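Local coordinates for protein octaprenyl Pyrophosphate Synthase (Helicobacter pylori, PDB 3TC1) that probably catalyses magnesium-dependent, stepwise condensation of isopentenyl diphosphate onto an allylic diphosphate to give the eight-isoprene-unit octaprenyl diphosphate, at residues K50-A53 with I54-D57; T71-L74 with L75-V79; H253-I256 with E257-E261. All coordinates share one frame; numbering follows the deposited sequence.

Interaction 1: residues K50-A53 with I54-D57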
# COMPACT_ATOMS: atom_id res chain seq x y z
N LYS B 50 -25.97 -2.94 -25.77
CA LYS B 50 -27.10 -2.49 -24.96
C LYS B 50 -26.93 -2.42 -23.45
O LYS B 50 -27.92 -2.44 -22.71
CB LYS B 50 -28.32 -3.37 -25.24
CG LYS B 50 -28.73 -3.39 -26.69
CD LYS B 50 -29.61 -4.59 -26.96
CE LYS B 50 -29.34 -5.13 -28.35
NZ LYS B 50 -30.18 -6.31 -28.66
N THR B 51 -25.69 -2.35 -22.96
CA THR B 51 -25.50 -2.27 -21.51
C THR B 51 -26.15 -0.99 -21.01
O THR B 51 -25.88 0.09 -21.53
CB THR B 51 -24.00 -2.27 -21.15
OG1 THR B 51 -23.40 -3.48 -21.63
CG2 THR B 51 -23.82 -2.18 -19.64
N ASP B 52 -27.02 -1.09 -20.01
CA ASP B 52 -27.69 0.11 -19.52
C ASP B 52 -26.69 1.09 -18.90
O ASP B 52 -25.64 0.70 -18.38
CB ASP B 52 -28.81 -0.24 -18.53
CG ASP B 52 -28.30 -0.77 -17.21
OD1 ASP B 52 -28.24 -2.01 -17.03
OD2 ASP B 52 -27.95 0.06 -16.34
N ALA B 53 -27.03 2.37 -18.96
CA ALA B 53 -26.17 3.44 -18.45
C ALA B 53 -25.73 3.29 -17.00
O ALA B 53 -24.60 3.64 -16.65
CB ALA B 53 -26.86 4.79 -18.65
N ILE B 54 -26.61 2.80 -16.13
CA ILE B 54 -26.26 2.63 -14.73
C ILE B 54 -25.16 1.58 -14.60
O ILE B 54 -24.17 1.79 -13.90
CB ILE B 54 -27.48 2.19 -13.89
CG1 ILE B 54 -28.54 3.31 -13.88
CG2 ILE B 54 -27.04 1.84 -12.48
CD1 ILE B 54 -28.04 4.64 -13.35
N LEU B 55 -25.34 0.45 -15.28
CA LEU B 55 -24.36 -0.63 -15.23
C LEU B 55 -23.04 -0.21 -15.87
O LEU B 55 -21.96 -0.57 -15.38
CB LEU B 55 -24.92 -1.87 -15.93
CG LEU B 55 -24.07 -3.15 -15.96
CD1 LEU B 55 -23.63 -3.53 -14.55
CD2 LEU B 55 -24.89 -4.27 -16.60
N LEU B 56 -23.12 0.54 -16.96
CA LEU B 56 -21.93 1.01 -17.66
C LEU B 56 -21.05 1.87 -16.74
O LEU B 56 -19.83 1.75 -16.75
CB LEU B 56 -22.33 1.83 -18.89
CG LEU B 56 -21.21 2.49 -19.69
CD1 LEU B 56 -20.21 1.44 -20.18
CD2 LEU B 56 -21.81 3.25 -20.87
N ASP B 57 -21.69 2.73 -15.96
CA ASP B 57 -20.94 3.58 -15.04
C ASP B 57 -20.24 2.71 -13.99
O ASP B 57 -19.09 2.96 -13.64
CB ASP B 57 -21.87 4.58 -14.35
CG ASP B 57 -21.13 5.52 -13.42
OD1 ASP B 57 -20.26 6.29 -13.90
OD2 ASP B 57 -21.41 5.50 -12.21

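Interaction 2: residues T71-L74 with L75-V79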
# COMPACT_ATOMS: atom_id res chain seq x y z
N THR B 71 -1.48 1.24 -10.99
CA THR B 71 -0.61 2.39 -10.78
C THR B 71 0.07 2.34 -9.41
O THR B 71 1.24 2.69 -9.28
CB THR B 71 -1.38 3.73 -10.89
OG1 THR B 71 -1.90 3.88 -12.22
CG2 THR B 71 -0.45 4.91 -10.58
N ALA B 72 -0.67 1.90 -8.39
CA ALA B 72 -0.10 1.82 -7.04
C ALA B 72 1.05 0.81 -7.01
O ALA B 72 2.10 1.06 -6.42
CB ALA B 72 -1.17 1.42 -6.03
N SER B 73 0.84 -0.34 -7.65
CA SER B 73 1.87 -1.37 -7.66
C SER B 73 3.12 -0.88 -8.39
O SER B 73 4.23 -1.17 -7.97
CB SER B 73 1.36 -2.65 -8.34
OG SER B 73 1.07 -2.40 -9.70
N LEU B 74 2.93 -0.14 -9.47
CA LEU B 74 4.07 0.38 -10.23
C LEU B 74 4.84 1.41 -9.39
O LEU B 74 6.07 1.47 -9.44
CB LEU B 74 3.60 1.02 -11.54
CG LEU B 74 2.96 0.06 -12.55
CD1 LEU B 74 2.45 0.84 -13.76
CD2 LEU B 74 3.97 -0.99 -12.97
N LEU B 75 4.11 2.20 -8.62
CA LEU B 75 4.73 3.20 -7.76
C LEU B 75 5.62 2.53 -6.72
O LEU B 75 6.74 2.97 -6.48
CB LEU B 75 3.67 4.05 -7.05
CG LEU B 75 2.89 5.07 -7.90
CD1 LEU B 75 1.80 5.69 -7.03
CD2 LEU B 75 3.83 6.15 -8.44
N HIS B 76 5.12 1.47 -6.10
CA HIS B 76 5.91 0.77 -5.10
C HIS B 76 7.05 -0.02 -5.74
O HIS B 76 8.13 -0.11 -5.18
CB HIS B 76 5.03 -0.17 -4.26
CG HIS B 76 4.21 0.56 -3.23
ND1 HIS B 76 3.40 -0.10 -2.33
CD2 HIS B 76 4.06 1.88 -2.98
CE1 HIS B 76 2.78 0.79 -1.57
NE2 HIS B 76 3.17 2.00 -1.94
N ASP B 77 6.80 -0.57 -6.93
CA ASP B 77 7.83 -1.33 -7.62
C ASP B 77 9.00 -0.43 -7.99
O ASP B 77 10.15 -0.85 -7.94
CB ASP B 77 7.27 -2.00 -8.89
CG ASP B 77 6.29 -3.11 -8.58
OD1 ASP B 77 6.59 -3.95 -7.69
OD2 ASP B 77 5.22 -3.16 -9.22
N ASP B 78 8.72 0.82 -8.37
CA ASP B 78 9.79 1.74 -8.73
C ASP B 78 10.66 2.08 -7.53
O ASP B 78 11.86 2.30 -7.67
CB ASP B 78 9.22 3.03 -9.34
CG ASP B 78 8.72 2.83 -10.75
OD1 ASP B 78 9.18 1.87 -11.41
OD2 ASP B 78 7.89 3.63 -11.22
N VAL B 79 10.06 2.11 -6.35
CA VAL B 79 10.80 2.39 -5.13
C VAL B 79 11.74 1.23 -4.82
O VAL B 79 12.94 1.41 -4.60
CB VAL B 79 9.84 2.58 -3.93
CG1 VAL B 79 10.64 2.75 -2.64
CG2 VAL B 79 8.95 3.78 -4.17

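Interaction 3: residues H253-I256 with E257-E261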
# COMPACT_ATOMS: atom_id res chain seq x y z
N HIS B 253 27.97 -3.39 -22.26
CA HIS B 253 27.61 -3.63 -23.65
C HIS B 253 28.08 -5.00 -24.13
O HIS B 253 27.41 -5.66 -24.91
CB HIS B 253 28.24 -2.54 -24.54
CG HIS B 253 28.09 -2.80 -26.02
ND1 HIS B 253 26.88 -2.72 -26.67
CD2 HIS B 253 29.00 -3.14 -26.96
CE1 HIS B 253 27.05 -3.00 -27.95
NE2 HIS B 253 28.33 -3.26 -28.15
N GLU B 254 29.25 -5.41 -23.64
CA GLU B 254 29.83 -6.68 -24.04
C GLU B 254 29.02 -7.87 -23.52
O GLU B 254 28.89 -8.89 -24.21
CB GLU B 254 31.28 -6.76 -23.57
CG GLU B 254 32.24 -5.74 -24.22
CD GLU B 254 31.93 -4.28 -23.85
OE1 GLU B 254 31.69 -4.00 -22.66
OE2 GLU B 254 31.95 -3.42 -24.76
N ILE B 255 28.49 -7.74 -22.32
CA ILE B 255 27.67 -8.82 -21.76
C ILE B 255 26.39 -8.95 -22.59
O ILE B 255 25.94 -10.05 -22.89
CB ILE B 255 27.37 -8.55 -20.28
CG1 ILE B 255 28.62 -8.88 -19.45
CG2 ILE B 255 26.16 -9.38 -19.82
CD1 ILE B 255 28.52 -8.49 -17.98
N ILE B 256 25.80 -7.82 -22.96
CA ILE B 256 24.61 -7.85 -23.79
C ILE B 256 24.90 -8.56 -25.12
O ILE B 256 24.17 -9.46 -25.53
CB ILE B 256 24.07 -6.42 -24.05
CG1 ILE B 256 23.44 -5.88 -22.76
CG2 ILE B 256 23.04 -6.44 -25.17
CD1 ILE B 256 23.01 -4.42 -22.83
N GLU B 257 25.98 -8.17 -25.79
CA GLU B 257 26.33 -8.80 -27.06
C GLU B 257 26.57 -10.30 -26.91
O GLU B 257 26.12 -11.10 -27.74
CB GLU B 257 27.55 -8.13 -27.69
CG GLU B 257 27.26 -6.73 -28.20
CD GLU B 257 26.00 -6.67 -29.07
OE1 GLU B 257 25.93 -7.40 -30.07
OE2 GLU B 257 25.07 -5.89 -28.74
N TRP B 258 27.27 -10.70 -25.85
CA TRP B 258 27.54 -12.12 -25.62
C TRP B 258 26.21 -12.87 -25.43
O TRP B 258 25.99 -13.94 -25.99
CB TRP B 258 28.42 -12.30 -24.38
CG TRP B 258 28.77 -13.74 -24.07
CD1 TRP B 258 29.83 -14.46 -24.58
CD2 TRP B 258 28.07 -14.62 -23.19
NE1 TRP B 258 29.82 -15.74 -24.05
CE2 TRP B 258 28.76 -15.86 -23.20
CE3 TRP B 258 26.93 -14.49 -22.38
CZ2 TRP B 258 28.34 -16.96 -22.43
CZ3 TRP B 258 26.51 -15.58 -21.62
CH2 TRP B 258 27.22 -16.80 -21.65
N THR B 259 25.32 -12.29 -24.62
CA THR B 259 24.02 -12.88 -24.34
C THR B 259 23.17 -13.03 -25.60
O THR B 259 22.48 -14.04 -25.78
CB THR B 259 23.24 -12.02 -23.32
OG1 THR B 259 24.00 -11.90 -22.11
CG2 THR B 259 21.91 -12.66 -23.00
N LYS B 260 23.21 -12.03 -26.48
CA LYS B 260 22.43 -12.12 -27.71
C LYS B 260 22.92 -13.25 -28.61
O LYS B 260 22.12 -13.92 -29.27
CB LYS B 260 22.45 -10.79 -28.46
CG LYS B 260 21.65 -9.70 -27.77
CD LYS B 260 21.40 -8.50 -28.67
CE LYS B 260 22.67 -7.76 -29.00
NZ LYS B 260 22.39 -6.50 -29.76
N GLU B 261 24.23 -13.45 -28.64
CA GLU B 261 24.81 -14.52 -29.46
C GLU B 261 24.40 -15.88 -28.92
O GLU B 261 24.10 -16.79 -29.69
CB GLU B 261 26.34 -14.43 -29.47
CG GLU B 261 26.89 -13.13 -30.01
CD GLU B 261 28.39 -13.16 -30.15
OE1 GLU B 261 29.05 -13.87 -29.36
OE2 GLU B 261 28.92 -12.46 -31.03

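Interaction 1: residues K50-A53 with I54-D57
D52 and L55 make the shortest hydrogen bond of the contact: the amide of L55 donates a hydrogen bond to the carboxylate, with L55 N to D52 OD2 at 2.8 Å and an N-H...O angle of 162°. The amide does not lie in the plane of the carboxylate but meets OD2 from above it, 46° out. What brings the group there is the first torsion of D52 (chi1 70°), which sets CG between the backbone N and the carbonyl carbon and turns the acid forward over the opening turn. The main chain of the same residue is used as well, since L56 N bonds to D52 O at 2.9 Å; one residue on, D57 N reaches A53 O at 3.1 Å.

This is an N-cap: D52 stands just before helix 53-80 and takes up with its side chain an amide that has no earlier carbonyl within the helix to turn to. Placed at the positive end of the helix dipole, the carboxylate is probably stabilised as the anion.

Looser contacts surround these bonds. D52 OD1 lies 3.5 Å from L55 CB, the two side chains crossing at about a right angle. T51 also meets L55 nearly square on, its CG2, which points anti to the backbone N, being 3.8 Å from both L55 CG and L55 CD2. The hydroxyl of T51 is directed elsewhere, OG1 bonding to N48 N. Farther out, L55 rests on L178 and L56 on L47, while D57 OD1 forms a salt bridge with K12.

Interaction 2: residues T71-L74 with L75-V79
T71 and L75, A72 and H76, and L74 and D78 are joined by helical bonds from each amide to the carbonyl four residues back, L75 N to T71 O spanning 3.0 Å, H76 N to A72 O 3.1 Å and D78 N to L74 O 2.9 Å.

The side chains lean back along helix 53-80. L75 does so with CG anti to its own carbonyl carbon (chi1 -73°), which brings that atom to 3.2 Å from T71 O and lets its CD1 pass T71 CG2 at 4.3 Å; beyond, L75 packs on I92. H76 has CB 3.8 Å from A72 O, and its ring stays near that oxygen, which lies oblique to it. NE2 of that ring bonds to V102 O, whereas ND1 bonds to D106 OD2 of the second subunit; the ring also meets H76 of the second subunit with the planes about 90° apart. This face of the helix therefore belongs to the dimer interface.

D77 and D78 are the first two aspartates of the first aspartate-rich DDXXD motif of polyprenyl synthases. The carboxylate of D78 lies beside the L74 carbonyl, OD2 being 3.3 Å from L74 O, an acceptor facing an acceptor, and its positive partner is R86. D77 OD1 lies close to the carboxylate oxygen E138 OE2. Such a gathering of acids, with a bound magnesium ion about 10 Å from the L74 side chain, is consistent with the motif's family role in holding metal-bound diphosphate.

Interaction 3: residues H253-I256 with E257-E261
E257 lays its aliphatic stem over one face of the H253 imidazole. Its CG sits 3.9 Å from the ring centroid, 27° off the normal, in a CH-pi contact shifted toward the rim, where NE2 is 3.6 Å away. The side chains cross at a slant, and a bend at chi2 (-49°) folds the carboxylate back toward the ring; the two planes are 29° apart. OE2 thus comes to 3.6 Å from H253 CE1, on the same face as CG, out past CE1, and not bonded to the ring nitrogens. The same oxygen takes a weak hydrogen bond, part of a salt bridge, from K260 NZ at 2.9 Å.

K260 gets there by running past I256: its CE lies 4.1 Å from I256 CG2, and both residues also touch F217. The third pairing, I255 with T259, is polar. T259 OG1 donates to I255 O at 2.8 Å from above the carbonyl plane, while T259 N, at 2.9 Å, comes to the same oxygen from the opposite face. The hydroxyl, on a buried residue, is satisfied by the carbonyl one turn back.

W258 swings its indole away from this row, so that it joins helix 253-265 to helix 238-246 through L243 and L244, and to Y247 just after it by an edge-to-face contact. On the other side, ring, acid and amine follow in sequence. With the E257 carboxylate beside the imidazole, protonation of H253 would probably be eased, though the neighbouring K260 charge should offset part of that effect.

All three contacts are local, lying within or at the start of a helix, yet their chemistry follows their place in the fold. Interactions 1 and 2 share helix 53-80: the first is at its exposed beginning, the second near its far end and partly buried, with about 17 Å between nearest atoms. Interaction 3 sits on helix 253-265, at the surface across the chain's centre from interaction 1, their centres 53 Å apart. At the two surface sites D52 caps its own helix and E257 pairs with a lysine of its own. In 71-79, by contrast, H76 and D78 bond beyond the helix, to V102, the second subunit and R86, while the DDXXD acids probably face the diphosphate site.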